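Local structure of glycoside hydrolase (Streptococcus pneumoniae serotype 4, 6ORH) at residues A[163-168]-A[194-199]; A[329-334]-A[368-373]; A[397-402]-A[426-431]. The protein probably hydrolyses alpha-L-fucosidic linkages as a family 29 glycoside hydrolase and appears to take part in degrading host-derived carbohydrate antigens. The protein carries 2 engineered substitutions. One frame throughout, in Å; residues are numbered along the deposited sequence.

Contact 1. Residues A[163-168]-A[194-199]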
ATOM      1  N   GLY A 163      -4.322  36.855 -15.269  1.00 16.03           N
ATOM      2  CA  GLY A 163      -4.211  37.571 -14.010  1.00 16.31           C
ATOM      3  C   GLY A 163      -4.566  36.743 -12.782  1.00 15.93           C
ATOM      4  O   GLY A 163      -4.536  37.260 -11.661  1.00 17.22           O
ATOM      5  N   LYS A 164      -4.903  35.469 -12.974  1.00 14.98           N
ATOM      6  CA  LYS A 164      -5.391  34.678 -11.859  1.00 15.46           C
ATOM      7  C   LYS A 164      -4.358  33.620 -11.495  1.00 14.10           C
ATOM      8  O   LYS A 164      -3.813  32.947 -12.377  1.00 13.22           O
ATOM      9  CB  LYS A 164      -6.732  34.024 -12.202  1.00 16.98           C
ATOM     10  CG  LYS A 164      -7.403  33.302 -11.044  1.00 18.86           C
ATOM     11  CD  LYS A 164      -8.801  32.818 -11.419  1.00 24.06           C
ATOM     12  CE  LYS A 164      -9.626  32.349 -10.242  1.00 27.01           C
ATOM     13  NZ  LYS A 164      -9.941  33.458  -9.310  1.00 27.32           N
ATOM     14  N   PHE A 165      -4.109  33.470 -10.180  1.00 12.18           N
ATOM     15  CA  PHE A 165      -3.355  32.326  -9.675  1.00 12.42           C
ATOM     16  C   PHE A 165      -4.247  31.369  -8.893  1.00 11.98           C
ATOM     17  O   PHE A 165      -5.120  31.767  -8.112  1.00 13.75           O
ATOM     18  CB  PHE A 165      -2.216  32.798  -8.760  1.00 12.21           C
ATOM     19  CG  PHE A 165      -1.028  33.277  -9.549  1.00 12.35           C
ATOM     20  CD1 PHE A 165      -0.034  32.378  -9.927  1.00 14.45           C
ATOM     21  CD2 PHE A 165      -0.889  34.618  -9.897  1.00 13.96           C
ATOM     22  CE1 PHE A 165       1.064  32.811 -10.664  1.00 13.41           C
ATOM     23  CE2 PHE A 165       0.194  35.036 -10.665  1.00 14.19           C
ATOM     24  CZ  PHE A 165       1.172  34.140 -11.044  1.00 13.82           C
ATOM     25  N   ALA A 166      -4.000  30.071  -9.126  1.00 11.99           N
ATOM     26  CA  ALA A 166      -4.755  28.987  -8.503  1.00 11.51           C
ATOM     27  C   ALA A 166      -4.054  28.404  -7.270  1.00 11.69           C
ATOM     28  O   ALA A 166      -4.716  27.758  -6.455  1.00 12.67           O
ATOM     29  CB  ALA A 166      -5.033  27.906  -9.531  1.00 12.70           C
ATOM     30  N   GLU A 167      -2.726  28.580  -7.162  1.00 11.65           N
ATOM     31  CA  GLU A 167      -2.025  27.965  -6.038  1.00 11.29           C
ATOM     32  C   GLU A 167      -0.743  28.738  -5.743  1.00 11.52           C
ATOM     33  O   GLU A 167      -0.070  29.168  -6.671  1.00 12.77           O
ATOM     34  CB  GLU A 167      -1.679  26.515  -6.391  1.00 11.55           C
ATOM     35  CG  GLU A 167      -1.071  25.695  -5.237  1.00 11.77           C
ATOM     36  CD  GLU A 167      -1.146  24.192  -5.471  1.00 12.13           C
ATOM     37  OE1 GLU A 167      -1.984  23.743  -6.295  1.00 12.24           O
ATOM     38  OE2 GLU A 167      -0.385  23.438  -4.825  1.00 12.03           O
ATOM     39  N   VAL A 168      -0.453  28.923  -4.445  1.00 10.40           N
ATOM     40  CA  VAL A 168       0.825  29.493  -4.015  1.00 10.42           C
ATOM     41  C   VAL A 168       1.543  28.403  -3.221  1.00 10.37           C
ATOM     42  O   VAL A 168       0.910  27.795  -2.365  1.00 11.81           O
ATOM     43  CB  VAL A 168       0.597  30.758  -3.159  1.00 10.47           C
ATOM     44  CG1 VAL A 168       1.910  31.235  -2.533  1.00 11.88           C
ATOM     45  CG2 VAL A 168      -0.034  31.883  -3.994  1.00 11.70           C
ATOM     46  N   ASP A 194      -6.437  38.856  -0.345  1.00 16.64           N
ATOM     47  CA  ASP A 194      -6.769  40.192  -0.823  1.00 18.04           C
ATOM     48  C   ASP A 194      -6.582  40.253  -2.336  1.00 19.08           C
ATOM     49  O   ASP A 194      -7.369  40.885  -3.043  1.00 19.19           O
ATOM     50  CB  ASP A 194      -5.850  41.264  -0.226  1.00 20.23           C
ATOM     51  CG  ASP A 194      -6.056  41.604   1.242  1.00 27.88           C
ATOM     52  OD1 ASP A 194      -7.125  41.247   1.809  1.00 32.28           O
ATOM     53  OD2 ASP A 194      -5.121  42.220   1.824  1.00 34.29           O
ATOM     54  N   LEU A 195      -5.547  39.572  -2.847  1.00 14.92           N
ATOM     55  CA  LEU A 195      -5.193  39.702  -4.259  1.00 14.83           C
ATOM     56  C   LEU A 195      -5.756  38.575  -5.130  1.00 14.82           C
ATOM     57  O   LEU A 195      -5.901  38.785  -6.345  1.00 15.99           O
ATOM     58  CB  LEU A 195      -3.666  39.771  -4.385  1.00 15.90           C
ATOM     59  CG  LEU A 195      -3.014  40.984  -3.733  1.00 15.63           C
ATOM     60  CD1 LEU A 195      -1.526  40.905  -3.934  1.00 16.65           C
ATOM     61  CD2 LEU A 195      -3.528  42.271  -4.402  1.00 17.38           C
ATOM     62  N   GLN A 196      -6.016  37.409  -4.531  1.00 14.07           N
ATOM     63  CA  GLN A 196      -6.351  36.214  -5.297  1.00 13.71           C
ATOM     64  C   GLN A 196      -7.484  35.392  -4.687  1.00 14.21           C
ATOM     65  O   GLN A 196      -7.694  34.250  -5.095  1.00 15.11           O
ATOM     66  CB  GLN A 196      -5.082  35.391  -5.582  1.00 13.42           C
ATOM     67  CG  GLN A 196      -4.076  36.087  -6.493  1.00 13.53           C
ATOM     68  CD  GLN A 196      -4.494  36.114  -7.951  1.00 13.39           C
ATOM     69  OE1 GLN A 196      -5.342  35.322  -8.375  1.00 14.88           O
ATOM     70  NE2 GLN A 196      -3.901  37.008  -8.731  1.00 14.78           N
ATOM     71  N   GLY A 197      -8.218  35.947  -3.714  1.00 15.61           N
ATOM     72  CA  GLY A 197      -9.409  35.281  -3.201  1.00 15.92           C
ATOM     73  C   GLY A 197      -9.107  33.909  -2.598  1.00 17.03           C
ATOM     74  O   GLY A 197      -8.242  33.818  -1.724  1.00 18.92           O
ATOM     75  N   ASP A 198      -9.824  32.859  -3.020  1.00 17.91           N
ATOM     76  CA  ASP A 198      -9.640  31.577  -2.360  1.00 19.37           C
ATOM     77  C   ASP A 198      -8.575  30.729  -3.065  1.00 16.77           C
ATOM     78  O   ASP A 198      -8.600  29.507  -2.942  1.00 15.77           O
ATOM     79  CB  ASP A 198     -10.931  30.810  -2.028  1.00 27.46           C
ATOM     80  CG  ASP A 198     -10.748  29.889  -0.813  1.00 34.56           C
ATOM     81  OD1 ASP A 198      -9.792  30.101  -0.025  1.00 41.03           O
ATOM     82  OD2 ASP A 198     -11.528  28.936  -0.663  1.00 35.35           O
ATOM     83  N   CYS A 199      -7.616  31.397  -3.721  1.00 14.37           N
ATOM     84  CA  CYS A 199      -6.393  30.761  -4.218  1.00 13.09           C
ATOM     85  C   CYS A 199      -5.879  29.736  -3.197  1.00 13.17           C
ATOM     86  O   CYS A 199      -5.737  30.059  -2.014  1.00 13.49           O
ATOM     87  CB  CYS A 199      -5.329  31.834  -4.411  1.00 12.48           C
ATOM     88  SG  CYS A 199      -3.775  31.203  -5.105  1.00 14.61           S
TER
HETATM   89  O   HOH W   1      -7.438  33.018  -7.555  1.00 18.91           O
HETATM   90  O   HOH W   2      -7.864  36.052  -8.683  1.00 27.75           O
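Gln196 OE1 is gripped twice: the backbone N of Phe165 donates to it at 2.9 Å, from well above the plane of the carbonyl (61° out of it), and a water donates to it at 2.6 Å. The NE2 end of the same amide reaches Gly163 O at 3.0 Å along an almost straight N-H line (177°), with the acceptor lying in the amide plane. Because NE2 also donates to Leu154 O, two backbone carbonyls and a backbone N-H together fix which way round the amide sits. The bend at chi2 (-74°) turns CD toward 163-165. NE2 meets the rim of the Phe165 ring at CD2, 4.0 Å away, ring and amide planes being nearly perpendicular. A second water accepts from Lys164 NZ at 3.1 Å and lies close to Gln196 O.

A type II' turn from Gln196 to Cys199, with Gly197 at its second position and positive phi, brings the thiol to 165-168. Cys199 SG lies 3.5 Å from Glu167 N and 4.0 Å from Val168 CG2, so sulfur packs on backbone as well as on a methyl. Glu167 OE1 is engaged elsewhere, in a salt bridge with Lys70. Backbone hydrogen bonds of Ala166 and Val168 with Leu200 join parallel strands 167-169 and 200-202; with helix 185-196 between them, this is a beta-alpha-beta crossover of the TIM barrel.

Contact 2. Residues A[329-334]-A[368-373]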
ATOM      1  N   LEU A 329     -21.619   1.507 -17.137  1.00 23.57           N
ATOM      2  CA  LEU A 329     -22.657   2.468 -17.495  1.00 28.13           C
ATOM      3  C   LEU A 329     -23.964   1.735 -17.786  1.00 28.43           C
ATOM      4  O   LEU A 329     -23.986   0.803 -18.579  1.00 33.16           O
ATOM      5  CB  LEU A 329     -22.239   3.243 -18.748  1.00 31.10           C
ATOM      6  CG  LEU A 329     -21.595   4.608 -18.563  1.00 32.48           C
ATOM      7  CD1 LEU A 329     -21.326   5.229 -19.926  1.00 30.98           C
ATOM      8  CD2 LEU A 329     -22.431   5.544 -17.691  1.00 30.50           C
ATOM      9  N   GLY A 330     -25.051   2.154 -17.144  1.00 30.27           N
ATOM     10  CA  GLY A 330     -26.365   1.574 -17.374  1.00 30.58           C
ATOM     11  C   GLY A 330     -26.589   0.226 -16.692  1.00 31.99           C
ATOM     12  O   GLY A 330     -27.666  -0.351 -16.803  1.00 31.67           O
ATOM     13  N   ALA A 331     -25.585  -0.295 -15.974  1.00 30.31           N
ATOM     14  CA  ALA A 331     -25.812  -1.490 -15.170  1.00 26.82           C
ATOM     15  C   ALA A 331     -26.962  -1.278 -14.181  1.00 28.41           C
ATOM     16  O   ALA A 331     -27.152  -0.185 -13.646  1.00 29.11           O
ATOM     17  CB  ALA A 331     -24.535  -1.872 -14.455  1.00 26.60           C
ATOM     18  N   GLU A 332     -27.709  -2.354 -13.916  1.00 28.83           N
ATOM     19  CA  GLU A 332     -28.774  -2.363 -12.926  1.00 31.82           C
ATOM     20  C   GLU A 332     -28.153  -2.470 -11.535  1.00 28.81           C
ATOM     21  O   GLU A 332     -27.354  -3.363 -11.299  1.00 26.67           O
ATOM     22  CB  GLU A 332     -29.680  -3.572 -13.164  1.00 38.65           C
ATOM     23  CG  GLU A 332     -30.974  -3.235 -13.889  1.00 50.93           C
ATOM     24  CD  GLU A 332     -32.154  -3.086 -12.941  1.00 58.40           C
ATOM     25  OE1 GLU A 332     -32.616  -1.934 -12.744  1.00 57.89           O
ATOM     26  OE2 GLU A 332     -32.599  -4.122 -12.382  1.00 64.14           O
ATOM     27  N   VAL A 333     -28.553  -1.583 -10.618  1.00 25.85           N
ATOM     28  CA  VAL A 333     -28.015  -1.603  -9.263  1.00 24.93           C
ATOM     29  C   VAL A 333     -29.133  -1.864  -8.257  1.00 24.52           C
ATOM     30  O   VAL A 333     -30.160  -1.192  -8.275  1.00 28.57           O
ATOM     31  CB  VAL A 333     -27.297  -0.275  -8.941  1.00 24.29           C
ATOM     32  CG1 VAL A 333     -26.631  -0.354  -7.574  1.00 25.54           C
ATOM     33  CG2 VAL A 333     -26.278   0.106 -10.000  1.00 23.39           C
ATOM     34  N   SER A 334     -28.920  -2.805  -7.333  1.00 23.49           N
ATOM     35  CA  SER A 334     -29.883  -3.047  -6.268  1.00 23.17           C
ATOM     36  C   SER A 334     -29.195  -2.902  -4.919  1.00 22.79           C
ATOM     37  O   SER A 334     -27.976  -3.041  -4.809  1.00 24.90           O
ATOM     38  CB  SER A 334     -30.473  -4.415  -6.362  1.00 24.88           C
ATOM     39  OG  SER A 334     -29.442  -5.340  -6.608  1.00 25.83           O
ATOM     40  N   LEU A 368     -24.290  -4.788  -8.623  1.00 19.07           N
ATOM     41  CA  LEU A 368     -24.432  -4.353 -10.010  1.00 20.74           C
ATOM     42  C   LEU A 368     -24.614  -5.596 -10.867  1.00 21.42           C
ATOM     43  O   LEU A 368     -23.885  -6.572 -10.691  1.00 21.66           O
ATOM     44  CB  LEU A 368     -23.175  -3.619 -10.495  1.00 21.66           C
ATOM     45  CG  LEU A 368     -23.053  -2.161 -10.050  1.00 23.59           C
ATOM     46  CD1 LEU A 368     -22.685  -2.101  -8.579  1.00 27.08           C
ATOM     47  CD2 LEU A 368     -21.998  -1.427 -10.860  1.00 23.43           C
ATOM     48  N   ASP A 369     -25.562  -5.516 -11.818  1.00 22.94           N
ATOM     49  CA  ASP A 369     -25.729  -6.522 -12.858  1.00 23.20           C
ATOM     50  C   ASP A 369     -25.446  -5.852 -14.200  1.00 21.81           C
ATOM     51  O   ASP A 369     -26.206  -4.991 -14.618  1.00 23.36           O
ATOM     52  CB  ASP A 369     -27.152  -7.101 -12.823  1.00 23.00           C
ATOM     53  CG  ASP A 369     -27.376  -8.206 -13.856  1.00 26.66           C
ATOM     54  OD1 ASP A 369     -26.523  -8.386 -14.747  1.00 22.55           O
ATOM     55  OD2 ASP A 369     -28.409  -8.894 -13.743  1.00 31.90           O
ATOM     56  N   LEU A 370     -24.333  -6.225 -14.836  1.00 20.48           N
ATOM     57  CA  LEU A 370     -23.867  -5.589 -16.056  1.00 22.75           C
ATOM     58  C   LEU A 370     -24.709  -6.047 -17.246  1.00 27.56           C
ATOM     59  O   LEU A 370     -24.596  -5.467 -18.331  1.00 30.48           O
ATOM     60  CB  LEU A 370     -22.392  -5.933 -16.294  1.00 22.15           C
ATOM     61  CG  LEU A 370     -21.432  -5.562 -15.165  1.00 21.72           C
ATOM     62  CD1 LEU A 370     -20.002  -5.859 -15.578  1.00 22.77           C
ATOM     63  CD2 LEU A 370     -21.586  -4.088 -14.801  1.00 22.99           C
ATOM     64  N   GLY A 371     -25.537  -7.078 -17.028  1.00 28.08           N
ATOM     65  CA  GLY A 371     -26.463  -7.538 -18.063  1.00 31.96           C
ATOM     66  C   GLY A 371     -25.862  -8.623 -18.961  1.00 33.16           C
ATOM     67  O   GLY A 371     -26.594  -9.391 -19.586  1.00 34.83           O
ATOM     68  N   SER A 372     -24.530  -8.646 -19.041  1.00 32.45           N
ATOM     69  CA  SER A 372     -23.749  -9.656 -19.741  1.00 31.93           C
ATOM     70  C   SER A 372     -22.355  -9.699 -19.113  1.00 31.53           C
ATOM     71  O   SER A 372     -21.982  -8.763 -18.400  1.00 28.19           O
ATOM     72  CB  SER A 372     -23.694  -9.371 -21.228  1.00 33.49           C
ATOM     73  OG  SER A 372     -22.946  -8.193 -21.495  1.00 35.86           O
ATOM     74  N   PRO A 373     -21.573 -10.799 -19.264  1.00 31.25           N
ATOM     75  CA  PRO A 373     -20.211 -10.843 -18.724  1.00 29.51           C
ATOM     76  C   PRO A 373     -19.307  -9.833 -19.436  1.00 29.22           C
ATOM     77  O   PRO A 373     -19.344  -9.715 -20.665  1.00 28.21           O
ATOM     78  CB  PRO A 373     -19.726 -12.288 -18.957  1.00 28.31           C
ATOM     79  CG  PRO A 373     -20.963 -13.073 -19.383  1.00 30.37           C
ATOM     80  CD  PRO A 373     -21.960 -12.066 -19.918  1.00 29.89           C
TER
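Glu332 and Asp369 form a hydrogen-bonded pair of an antiparallel ladder, and Val333 with Leu368 is the adjacent non-hydrogen-bonded pair. The axes of 332-334 and 368-370 approach to 4.8 Å and run at 162° to each other. The two bonds of the first pair are unequal. Asp369 N donates to Glu332 O over 2.8 Å, in the carbonyl plane, whereas Glu332 N donates to Asp369 O over 3.1 Å with a more bent N-H line (146°). Glu332 O receives a further CA-H...O contact from Leu368 CA at 3.3 Å, so this carbonyl faces two groups of the opposite strand.

Strand 332-334 is an outermost strand, within this chain, of one antiparallel sheet in the F5/8 type C domain, a beta sandwich. The Leu368 and Leu370 side of its neighbour 364-370 faces the other sheet, where Leu368 rests on Ile445 and Leu370 on Leu447 of strand 441-448. On that apolar face Val333 and Leu368 lie side by side and point the same way, with Val333 CG2 at 3.9 Å from Leu368 CG. Just before the strand, Ala331 CB extends the patch: it touches Leu370 CD2 at 3.7 Å and also meets Asp369 O. The Val333 side chain is about 8 Å from those of His346 and Asp349, seen as calcium ligands in this protein, though no calcium is bound to this chain here.

Glu332 and Asp369 occupy the other face, their carboxylates not in contact. Asp369 CG stands anti to its backbone N (chi1 -178°), beside its own carbonyl carbon. Asp369 OD1 accepts from Gly371 N at 2.8 Å, from above the carboxylate plane, which makes an Asx turn just before the corner the chain turns at 371-372. Gln427 NE2 is a second donor to OD1.

Contact 3. Residues A[397-402]-A[426-431]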
ATOM      1  N   GLN A 397     -16.671  -7.414  -4.379  1.00 17.12           N
ATOM      2  CA  GLN A 397     -16.615  -8.819  -4.743  1.00 18.83           C
ATOM      3  C   GLN A 397     -17.198  -9.001  -6.138  1.00 17.53           C
ATOM      4  O   GLN A 397     -17.952  -8.155  -6.616  1.00 17.64           O
ATOM      5  CB  GLN A 397     -17.434  -9.696  -3.791  1.00 20.04           C
ATOM      6  CG  GLN A 397     -17.330  -9.313  -2.330  1.00 24.13           C
ATOM      7  CD  GLN A 397     -18.274 -10.196  -1.565  1.00 30.68           C
ATOM      8  OE1 GLN A 397     -19.457 -10.286  -1.890  1.00 31.37           O
ATOM      9  NE2 GLN A 397     -17.736 -10.898  -0.584  1.00 32.01           N
ATOM     10  N   VAL A 398     -16.834 -10.117  -6.772  1.00 18.31           N
ATOM     11  CA  VAL A 398     -17.350 -10.452  -8.093  1.00 17.74           C
ATOM     12  C   VAL A 398     -17.796 -11.911  -8.072  1.00 19.46           C
ATOM     13  O   VAL A 398     -17.177 -12.728  -7.399  1.00 20.41           O
ATOM     14  CB  VAL A 398     -16.317 -10.169  -9.194  1.00 20.92           C
ATOM     15  CG1 VAL A 398     -16.082  -8.664  -9.349  1.00 20.55           C
ATOM     16  CG2 VAL A 398     -14.997 -10.879  -8.944  1.00 22.89           C
ATOM     17  N   GLU A 399     -18.903 -12.208  -8.757  1.00 21.12           N
ATOM     18  CA  GLU A 399     -19.377 -13.588  -8.784  1.00 22.10           C
ATOM     19  C   GLU A 399     -18.689 -14.342  -9.923  1.00 23.57           C
ATOM     20  O   GLU A 399     -18.752 -13.916 -11.073  1.00 23.28           O
ATOM     21  CB  GLU A 399     -20.895 -13.627  -8.928  1.00 21.68           C
ATOM     22  CG  GLU A 399     -21.453 -15.038  -8.704  1.00 23.97           C
ATOM     23  CD  GLU A 399     -22.972 -15.111  -8.791  1.00 25.76           C
ATOM     24  OE1 GLU A 399     -23.545 -14.387  -9.620  1.00 26.77           O
ATOM     25  OE2 GLU A 399     -23.580 -15.865  -7.991  1.00 28.62           O
ATOM     26  N   VAL A 400     -18.046 -15.464  -9.570  1.00 25.08           N
ATOM     27  CA  VAL A 400     -17.283 -16.267 -10.509  1.00 29.21           C
ATOM     28  C   VAL A 400     -17.747 -17.702 -10.331  1.00 29.72           C
ATOM     29  O   VAL A 400     -17.523 -18.315  -9.278  1.00 29.26           O
ATOM     30  CB  VAL A 400     -15.763 -16.121 -10.304  1.00 30.21           C
ATOM     31  CG1 VAL A 400     -14.982 -17.021 -11.253  1.00 32.48           C
ATOM     32  CG2 VAL A 400     -15.314 -14.673 -10.447  1.00 29.53           C
ATOM     33  N   ASP A 401     -18.445 -18.204 -11.359  1.00 32.54           N
ATOM     34  CA  ASP A 401     -18.926 -19.574 -11.348  1.00 35.23           C
ATOM     35  C   ASP A 401     -19.786 -19.825 -10.112  1.00 30.89           C
ATOM     36  O   ASP A 401     -19.674 -20.870  -9.472  1.00 33.46           O
ATOM     37  CB  ASP A 401     -17.753 -20.555 -11.424  1.00 41.15           C
ATOM     38  CG  ASP A 401     -17.328 -20.819 -12.849  1.00 48.72           C
ATOM     39  OD1 ASP A 401     -18.091 -21.514 -13.550  1.00 55.47           O
ATOM     40  OD2 ASP A 401     -16.259 -20.304 -13.252  1.00 53.31           O
ATOM     41  N   GLY A 402     -20.625 -18.851  -9.755  1.00 28.68           N
ATOM     42  CA  GLY A 402     -21.552 -19.029  -8.655  1.00 24.74           C
ATOM     43  C   GLY A 402     -20.942 -18.837  -7.261  1.00 25.21           C
ATOM     44  O   GLY A 402     -21.640 -18.991  -6.260  1.00 25.41           O
ATOM     45  N   ALA A 426     -16.914 -11.064 -15.561  1.00 26.35           N
ATOM     46  CA  ALA A 426     -18.009 -11.189 -14.614  1.00 24.79           C
ATOM     47  C   ALA A 426     -19.171 -10.298 -15.028  1.00 23.69           C
ATOM     48  O   ALA A 426     -19.003  -9.324 -15.765  1.00 26.02           O
ATOM     49  CB  ALA A 426     -17.539 -10.886 -13.204  1.00 25.69           C
ATOM     50  N   GLN A 427     -20.354 -10.660 -14.539  1.00 22.14           N
ATOM     51  CA  GLN A 427     -21.565  -9.930 -14.832  1.00 22.43           C
ATOM     52  C   GLN A 427     -22.110  -9.285 -13.559  1.00 19.41           C
ATOM     53  O   GLN A 427     -22.834  -8.292 -13.644  1.00 21.16           O
ATOM     54  CB  GLN A 427     -22.594 -10.893 -15.426  1.00 23.20           C
ATOM     55  CG  GLN A 427     -23.924 -10.223 -15.724  1.00 23.92           C
ATOM     56  CD  GLN A 427     -24.786 -11.081 -16.620  1.00 26.59           C
ATOM     57  OE1 GLN A 427     -24.286 -11.906 -17.390  1.00 27.51           O
ATOM     58  NE2 GLN A 427     -26.085 -10.896 -16.482  1.00 25.71           N
ATOM     59  N   LYS A 428     -21.821  -9.900 -12.393  1.00 21.01           N
ATOM     60  CA  LYS A 428     -22.344  -9.389 -11.138  1.00 18.61           C
ATOM     61  C   LYS A 428     -21.208  -8.992 -10.196  1.00 19.38           C
ATOM     62  O   LYS A 428     -20.243  -9.734 -10.017  1.00 19.70           O
ATOM     63  CB  LYS A 428     -23.301 -10.390 -10.493  1.00 21.81           C
ATOM     64  CG  LYS A 428     -24.507 -10.716 -11.377  1.00 24.56           C
ATOM     65  CD  LYS A 428     -25.528 -11.595 -10.716  1.00 27.89           C
ATOM     66  CE  LYS A 428     -26.665 -11.964 -11.648  1.00 34.68           C
ATOM     67  NZ  LYS A 428     -27.727 -12.694 -10.910  1.00 37.25           N
ATOM     68  N   ILE A 429     -21.360  -7.799  -9.610  1.00 19.32           N
ATOM     69  CA  ILE A 429     -20.366  -7.214  -8.716  1.00 19.76           C
ATOM     70  C   ILE A 429     -21.077  -6.716  -7.466  1.00 18.47           C
ATOM     71  O   ILE A 429     -22.184  -6.191  -7.563  1.00 19.82           O
ATOM     72  CB  ILE A 429     -19.634  -6.049  -9.439  1.00 19.85           C
ATOM     73  CG1 ILE A 429     -18.946  -6.487 -10.742  1.00 22.06           C
ATOM     74  CG2 ILE A 429     -18.657  -5.353  -8.501  1.00 19.37           C
ATOM     75  CD1 ILE A 429     -19.848  -6.373 -11.974  1.00 22.95           C
ATOM     76  N   ARG A 430     -20.437  -6.834  -6.283  1.00 16.30           N
ATOM     77  CA  ARG A 430     -20.985  -6.228  -5.079  1.00 16.85           C
ATOM     78  C   ARG A 430     -19.983  -5.216  -4.536  1.00 16.67           C
ATOM     79  O   ARG A 430     -18.781  -5.502  -4.488  1.00 17.95           O
ATOM     80  CB  ARG A 430     -21.259  -7.254  -3.974  1.00 17.27           C
ATOM     81  CG  ARG A 430     -22.517  -8.078  -4.243  1.00 17.58           C
ATOM     82  CD  ARG A 430     -22.597  -9.368  -3.450  1.00 19.93           C
ATOM     83  NE  ARG A 430     -23.904  -9.969  -3.761  1.00 21.18           N
ATOM     84  CZ  ARG A 430     -24.359 -11.113  -3.239  1.00 23.68           C
ATOM     85  NH1 ARG A 430     -23.648 -11.786  -2.344  1.00 22.67           N
ATOM     86  NH2 ARG A 430     -25.549 -11.566  -3.599  1.00 23.70           N
ATOM     87  N   VAL A 431     -20.510  -4.035  -4.201  1.00 17.43           N
ATOM     88  CA  VAL A 431     -19.758  -3.033  -3.454  1.00 16.60           C
ATOM     89  C   VAL A 431     -20.353  -3.022  -2.052  1.00 15.72           C
ATOM     90  O   VAL A 431     -21.555  -2.775  -1.860  1.00 16.29           O
ATOM     91  CB  VAL A 431     -19.805  -1.653  -4.144  1.00 16.19           C
ATOM     92  CG1 VAL A 431     -19.153  -0.562  -3.284  1.00 15.87           C
ATOM     93  CG2 VAL A 431     -19.067  -1.733  -5.480  1.00 17.25           C
TER
HETATM   94  O   HOH W   3     -21.390 -11.601  -1.053  1.00 34.91           O
HETATM   95  O   HOH W   4     -20.758 -12.673 -12.506  1.00 22.79           O
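Gln397 and Arg430 both set CG anti to the carbonyl carbon (chi1 -40° and -76°) and continue extended, Gln397 to CD and Arg430 to NE. Paired across the strands, both point to one face of the sheet, and Gln397 OE1 comes to lie 3.6 Å from Arg430 CD. Amide and guanidinium are nearly coplanar, 19° apart. A water lying in the guanidinium plane bridges them, donating to Gln397 OE1 at 2.5 Å and accepting from Arg430 NH1 at 2.6 Å.

In the backbone the same two residues form an antiparallel hydrogen-bonded pair: Gln397 N to Arg430 O and Arg430 N to Gln397 O are each 2.8 Å. Val398 and Ile429 pack side by side on the opposite, buried face. Alongside, Glu399 OE1 lies 3.6 Å from Lys428 CD and 4.7 Å from Lys428 NZ, opposite charges near but not touching. Another water joins Glu399 O to Gln427 N at the corner.

The guanidinium also forms salt bridges with Glu367 and with Glu176 of the second subunit, and a cation-pi contact with Trp404, a glycan-pocket residue. Two carboxylates and the ring would balance this charge and probably restrain the guanidinium, so a strand-pairing residue also reaches the second subunit.

In the fold
Contact 1 is buried in the catalytic-barrel part of the chain, 44 and 47 Å, centre to centre, from contacts 2 and 3. Those two are only partly buried and lie 11 Å apart in one sheet of the F5/8 type C domain. Their strands 364-370 and 428-436 are neighbours: Leu368 N approaches Ile429 O at 2.7 Å, a probable hydrogen bond, so the ladder between these strands joins the two contacts. Chemistry follows location. In contact 1 a glutamine side chain binds backbone groups of Gly163 and Phe165 just ahead of a barrel strand, whereas contacts 2 and 3 rest on backbone-to-backbone pairing, with apolar residues facing the sandwich interior and charged or amide ones the other side.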